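PDB 5YSC: vitamin B12-binding protein from Vibrio cholerae O395, which binds vitamin B12 in the periplasm and probably delivers it to the BtuC subunit of the BtuCDF ABC transporter for import. Local coordinates for residues 209-214 with 231-236; 238-243 with 265-270. All coordinates share one frame; numbering follows the deposited sequence.

Contact 1 of 2, residues 209-214 with 231-236; sequences QVIFTS and LSAVQN
A233 packs tightly on the backbone of Q209, its CB 3.3 Å from Q209 O, and more ordinarily on I211, where the short helix 232-235 meets strand 210-213 of the parallel sheet in the C-terminal lobe. The A233 methyl thus sits between the backbone leading into the strand and an isoleucine branch, CG1 of I211 coming within 4.1 Å of A233 CB. I211 places CG1 anti to its own carbonyl carbon (chi1 -66°), and from there CD1 extends to CD1 of L231 at 4.1 Å, the two side chains crossing at about a right angle. A long CA-H...O approach, 3.5 Å from A233 CA to Q209 O with an angle of 125° at the hydrogen, accompanies the packing.

The other side is polar and looser, lying among partly exposed residues. Q209 turns its CB away from the helix and sends OE1 to the backbone N of R156; its main-chain O, separately, takes a hydrogen from a water at 2.7 Å. That water lies 3.0 Å from S232 OG and accepts from N236 ND2 at 3.2 Å, so it reaches S232 in the helix's first turn and N236 just past its end. With 197 Å² buried and no direct hydrogen bond between the segments, direct cohesion is van der Waals, while the polar link runs through the water on Q209 O.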
loop_
_atom_site.group_PDB
_atom_site.type_symbol
_atom_site.label_atom_id
_atom_site.label_comp_id
_atom_site.label_asym_id
_atom_site.label_seq_id
_atom_site.Cartn_x
_atom_site.Cartn_y
_atom_site.Cartn_z
ATOM N N GLN A 209 -4.807 18.464 11.816
ATOM C CA GLN A 209 -6.236 18.419 12.135
ATOM C C GLN A 209 -6.689 17.006 12.495
ATOM O O GLN A 209 -7.565 16.834 13.354
ATOM C CB GLN A 209 -7.037 18.943 10.950
ATOM C CG GLN A 209 -6.953 20.453 10.799
ATOM C CD GLN A 209 -7.587 20.911 9.524
ATOM O OE1 GLN A 209 -7.005 20.800 8.444
ATOM N NE2 GLN A 209 -8.806 21.410 9.629
ATOM N N VAL A 210 -6.076 16.000 11.871
ATOM C CA VAL A 210 -6.396 14.590 12.061
ATOM C C VAL A 210 -5.084 13.832 12.223
ATOM O O VAL A 210 -4.111 14.125 11.519
ATOM C CB VAL A 210 -7.170 14.023 10.858
ATOM C CG1 VAL A 210 -7.407 12.554 11.086
ATOM C CG2 VAL A 210 -8.484 14.746 10.641
ATOM N N ILE A 211 -5.051 12.875 13.152
ATOM C CA ILE A 211 -3.959 11.909 13.266
ATOM C C ILE A 211 -4.487 10.518 12.928
ATOM O O ILE A 211 -5.455 10.051 13.535
ATOM C CB ILE A 211 -3.338 11.930 14.667
ATOM C CG1 ILE A 211 -2.648 13.290 14.882
ATOM C CG2 ILE A 211 -2.333 10.808 14.803
ATOM C CD1 ILE A 211 -2.184 13.555 16.308
ATOM N N PHE A 212 -3.835 9.858 11.981
ATOM C CA PHE A 212 -4.103 8.468 11.648
ATOM C C PHE A 212 -2.992 7.576 12.179
ATOM O O PHE A 212 -1.804 7.917 12.072
ATOM C CB PHE A 212 -4.233 8.288 10.141
ATOM C CG PHE A 212 -5.492 8.897 9.562
ATOM C CD1 PHE A 212 -6.743 8.514 10.010
ATOM C CD2 PHE A 212 -5.407 9.895 8.614
ATOM C CE1 PHE A 212 -7.852 9.061 9.477
ATOM C CE2 PHE A 212 -6.527 10.482 8.080
ATOM C CZ PHE A 212 -7.766 10.058 8.515
ATOM N N THR A 213 -3.371 6.422 12.725
ATOM C CA THR A 213 -2.417 5.522 13.355
ATOM C C THR A 213 -2.888 4.077 13.122
ATOM O O THR A 213 -3.672 3.809 12.206
ATOM C CB THR A 213 -2.256 5.911 14.842
ATOM O OG1 THR A 213 -1.158 5.187 15.439
ATOM C CG2 THR A 213 -3.582 5.636 15.631
ATOM N N SER A 214 -2.414 3.148 13.960
ATOM C CA SER A 214 -2.713 1.731 13.829
ATOM C C SER A 214 -3.812 1.312 14.802
ATOM O O SER A 214 -4.079 1.969 15.814
ATOM C CB SER A 214 -1.456 0.896 14.090
ATOM O OG SER A 214 -1.070 1.011 15.458
ATOM N N LEU A 231 -2.772 19.411 21.114
ATOM C CA LEU A 231 -3.243 18.863 19.842
ATOM C C LEU A 231 -4.755 18.977 19.694
ATOM O O LEU A 231 -5.504 18.266 20.368
ATOM C CB LEU A 231 -2.808 17.412 19.716
ATOM C CG LEU A 231 -1.311 17.243 19.440
ATOM C CD1 LEU A 231 -0.927 15.802 19.507
ATOM C CD2 LEU A 231 -0.911 17.810 18.069
ATOM N N SER A 232 -5.199 19.847 18.782
ATOM C CA SER A 232 -6.624 19.939 18.484
ATOM C C SER A 232 -7.167 18.622 17.935
ATOM O O SER A 232 -8.323 18.259 18.192
ATOM C CB SER A 232 -6.889 21.070 17.487
ATOM O OG SER A 232 -6.355 20.768 16.205
ATOM N N ALA A 233 -6.350 17.890 17.184
ATOM C CA ALA A 233 -6.783 16.564 16.752
ATOM C C ALA A 233 -7.195 15.698 17.933
ATOM O O ALA A 233 -8.125 14.908 17.810
ATOM C CB ALA A 233 -5.691 15.877 15.932
ATOM N N VAL A 234 -6.529 15.811 19.082
ATOM C CA VAL A 234 -6.920 14.980 20.213
ATOM C C VAL A 234 -8.168 15.550 20.881
ATOM O O VAL A 234 -9.107 14.806 21.191
ATOM C CB VAL A 234 -5.749 14.828 21.201
ATOM C CG1 VAL A 234 -6.144 13.958 22.393
ATOM C CG2 VAL A 234 -4.561 14.220 20.482
ATOM N N GLN A 235 -8.198 16.873 21.089
ATOM C CA GLN A 235 -9.362 17.517 21.713
ATOM C C GLN A 235 -10.628 17.219 20.931
ATOM O O GLN A 235 -11.702 17.030 21.514
ATOM C CB GLN A 235 -9.160 19.035 21.810
ATOM C CG GLN A 235 -7.876 19.476 22.498
ATOM C CD GLN A 235 -7.511 20.923 22.197
ATOM O OE1 GLN A 235 -8.322 21.699 21.679
ATOM N NE2 GLN A 235 -6.269 21.287 22.505
ATOM N N ASN A 236 -10.516 17.169 19.605
ATOM C CA ASN A 236 -11.637 16.940 18.714
ATOM C C ASN A 236 -11.891 15.462 18.446
ATOM O O ASN A 236 -12.751 15.142 17.625
ATOM C CB ASN A 236 -11.398 17.691 17.408
ATOM C CG ASN A 236 -11.423 19.200 17.585
ATOM O OD1 ASN A 236 -12.079 19.721 18.492
ATOM N ND2 ASN A 236 -10.726 19.911 16.691
HETATM O O HOH W 1 -8.349 19.109 14.647
#

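Contact 2 of 2, residues 238-243 with 265-270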
loop_
_atom_site.group_PDB
_atom_site.type_symbol
_atom_site.label_atom_id
_atom_site.label_comp_id
_atom_site.label_asym_id
_atom_site.label_seq_id
_atom_site.Cartn_x
_atom_site.Cartn_y
_atom_site.Cartn_z
ATOM N N GLN A 238 -10.166 13.130 16.940
ATOM C CA GLN A 238 -9.841 12.819 15.552
ATOM C C GLN A 238 -8.483 12.135 15.452
ATOM O O GLN A 238 -7.679 12.427 14.560
ATOM C CB GLN A 238 -9.901 14.077 14.694
ATOM C CG GLN A 238 -11.279 14.711 14.736
ATOM C CD GLN A 238 -11.485 15.888 13.774
ATOM O OE1 GLN A 238 -12.619 16.251 13.473
ATOM N NE2 GLN A 238 -10.395 16.490 13.300
ATOM N N VAL A 239 -8.237 11.194 16.358
ATOM C CA VAL A 239 -7.146 10.246 16.235
ATOM C C VAL A 239 -7.805 8.918 15.934
ATOM O O VAL A 239 -8.564 8.390 16.766
ATOM C CB VAL A 239 -6.286 10.170 17.498
ATOM C CG1 VAL A 239 -5.143 9.221 17.282
ATOM C CG2 VAL A 239 -5.783 11.575 17.856
ATOM N N TRP A 240 -7.519 8.375 14.745
ATOM C CA TRP A 240 -8.181 7.166 14.284
ATOM C C TRP A 240 -7.177 6.167 13.728
ATOM O O TRP A 240 -6.176 6.528 13.101
ATOM C CB TRP A 240 -9.199 7.484 13.193
ATOM C CG TRP A 240 -10.348 8.320 13.628
ATOM C CD1 TRP A 240 -11.266 7.992 14.575
ATOM C CD2 TRP A 240 -10.768 9.593 13.083
ATOM N NE1 TRP A 240 -12.222 8.990 14.676
ATOM C CE2 TRP A 240 -11.939 9.974 13.770
ATOM C CE3 TRP A 240 -10.276 10.437 12.073
ATOM C CZ2 TRP A 240 -12.620 11.167 13.485
ATOM C CZ3 TRP A 240 -10.948 11.608 11.789
ATOM C CH2 TRP A 240 -12.115 11.964 12.494
ATOM N N ALA A 241 -7.466 4.895 13.957
ATOM C CA ALA A 241 -6.729 3.832 13.289
ATOM C C ALA A 241 -7.187 3.664 11.854
ATOM O O ALA A 241 -8.374 3.779 11.568
ATOM C CB ALA A 241 -6.925 2.512 13.997
ATOM N N LEU A 242 -6.246 3.307 10.973
ATOM C CA LEU A 242 -6.539 2.888 9.613
ATOM C C LEU A 242 -6.086 1.449 9.449
ATOM O O LEU A 242 -5.127 1.020 10.096
ATOM C CB LEU A 242 -5.829 3.771 8.589
ATOM C CG LEU A 242 -6.311 5.227 8.625
ATOM C CD1 LEU A 242 -5.463 6.090 7.683
ATOM C CD2 LEU A 242 -7.795 5.364 8.291
ATOM N N ASN A 243 -6.786 0.707 8.588
ATOM C CA ASN A 243 -6.380 -0.652 8.253
ATOM C C ASN A 243 -5.148 -0.619 7.339
ATOM O O ASN A 243 -5.202 -0.184 6.178
ATOM C CB ASN A 243 -7.549 -1.390 7.617
ATOM C CG ASN A 243 -7.221 -2.814 7.263
ATOM O OD1 ASN A 243 -6.179 -3.112 6.722
ATOM N ND2 ASN A 243 -8.154 -3.701 7.546
ATOM N N LEU A 265 -11.950 11.703 6.870
ATOM C CA LEU A 265 -11.729 13.095 6.494
ATOM C C LEU A 265 -13.031 13.841 6.290
ATOM O O LEU A 265 -13.069 15.058 6.508
ATOM C CB LEU A 265 -10.852 13.157 5.248
ATOM C CG LEU A 265 -9.367 13.428 5.493
ATOM C CD1 LEU A 265 -8.842 13.016 6.855
ATOM C CD2 LEU A 265 -8.494 12.848 4.365
ATOM N N LYS A 266 -14.107 13.144 5.901
ATOM C CA LYS A 266 -15.423 13.792 5.866
ATOM C C LYS A 266 -15.888 14.185 7.257
ATOM O O LYS A 266 -16.325 15.321 7.478
ATOM C CB LYS A 266 -16.445 12.877 5.216
ATOM C CG LYS A 266 -17.756 13.539 4.949
ATOM C CD LYS A 266 -18.693 12.550 4.368
ATOM C CE LYS A 266 -19.955 13.192 3.944
ATOM N NZ LYS A 266 -20.970 12.161 3.566
ATOM N N ILE A 267 -15.817 13.251 8.213
ATOM C CA ILE A 267 -16.152 13.564 9.603
ATOM C C ILE A 267 -15.381 14.779 10.088
ATOM O O ILE A 267 -15.917 15.631 10.810
ATOM C CB ILE A 267 -15.914 12.333 10.494
ATOM C CG1 ILE A 267 -16.885 11.223 10.084
ATOM C CG2 ILE A 267 -16.101 12.663 11.945
ATOM C CD1 ILE A 267 -16.621 9.874 10.715
ATOM N N ALA A 268 -14.096 14.872 9.714
ATOM C CA ALA A 268 -13.195 15.916 10.197
ATOM C C ALA A 268 -13.606 17.312 9.766
ATOM O O ALA A 268 -13.008 18.300 10.220
ATOM C CB ALA A 268 -11.770 15.613 9.706
ATOM N N GLN A 269 -14.580 17.414 8.885
ATOM C CA GLN A 269 -15.142 18.700 8.537
ATOM C C GLN A 269 -16.070 19.221 9.615
ATOM O O GLN A 269 -16.514 20.366 9.507
ATOM C CB GLN A 269 -15.913 18.603 7.230
ATOM C CG GLN A 269 -15.194 17.884 6.118
ATOM C CD GLN A 269 -15.059 18.766 4.916
ATOM O OE1 GLN A 269 -14.403 19.810 4.995
ATOM N NE2 GLN A 269 -15.718 18.394 3.802
ATOM N N LYS A 270 -16.380 18.396 10.623
ATOM C CA LYS A 270 -17.332 18.783 11.665
ATOM C C LYS A 270 -16.901 20.052 12.389
ATOM O O LYS A 270 -17.756 20.749 12.957
ATOM C CB LYS A 270 -17.561 17.631 12.650
ATOM C CG LYS A 270 -16.420 17.236 13.570
ATOM C CD LYS A 270 -16.709 15.867 14.234
ATOM C CE LYS A 270 -15.456 15.185 14.811
ATOM N NZ LYS A 270 -14.830 16.102 15.795
HETATM O O HOH W 2 -10.528 18.730 11.348
#
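Q238 and K270 meet tip to tip where strand 239-241, at the edge of the parallel sheet of this Fe/B12 periplasmic-binding fold, faces the C-terminal end of helix 254-267. From CB of Q238, which points toward 265-270, the chain passes to CG, anti to the carbonyl carbon (chi1 -59°) and on the side of K270 NZ. With the chain extended, CD lies 4.0 Å from A268 CA. At the tip, OE1 comes closer to that atom, 3.3 Å from A268 CA, and accepts a weak hydrogen bond from K270 NZ at 3.2 Å; its stronger partner is NE2 of Q271, while NZ has its own stronger bond to N236 O. The amide's other branch, NE2, packs against A268 CB at 3.9 Å and also donates to Q209 O.

Beside this polar cluster, W240 supplies the apolar part. CZ2 and CH2 of its indole both lie 4.1 Å from I267 CG2, the two side chains crossing obliquely. CA of Q238 lies 3.7 Å above one face of that ring, offset toward the rim, and Y264 stacks with it. The remaining link is a water, which accepts from Q238 NE2 at 3.0 Å and donates to A268 O at 2.8 Å.

Overall arrangement
Strand 210-213 leads through helix 215-220 to helix 232-235, where contact 1 closes a loop of 16 intervening residues. The chain then enters strand 239-241, passes helix 244-248 and runs along helix 254-267, whose end closes the 21-residue loop of contact 2. The loops are in series, neither nesting nor crossing; the centres of the two contacts lie about 8 Å apart. The path from strand 210-213 through both helices to its parallel neighbour 239-241 is a beta-alpha-beta crossover, and contact 1 packs its last helix on the first strand. T213 N and W240 O, 2.8 Å apart, probably bond the strands; A233 O and Q238 N, also 2.8 Å apart, probably join helix 232-235 to the residue leading into strand 239-241.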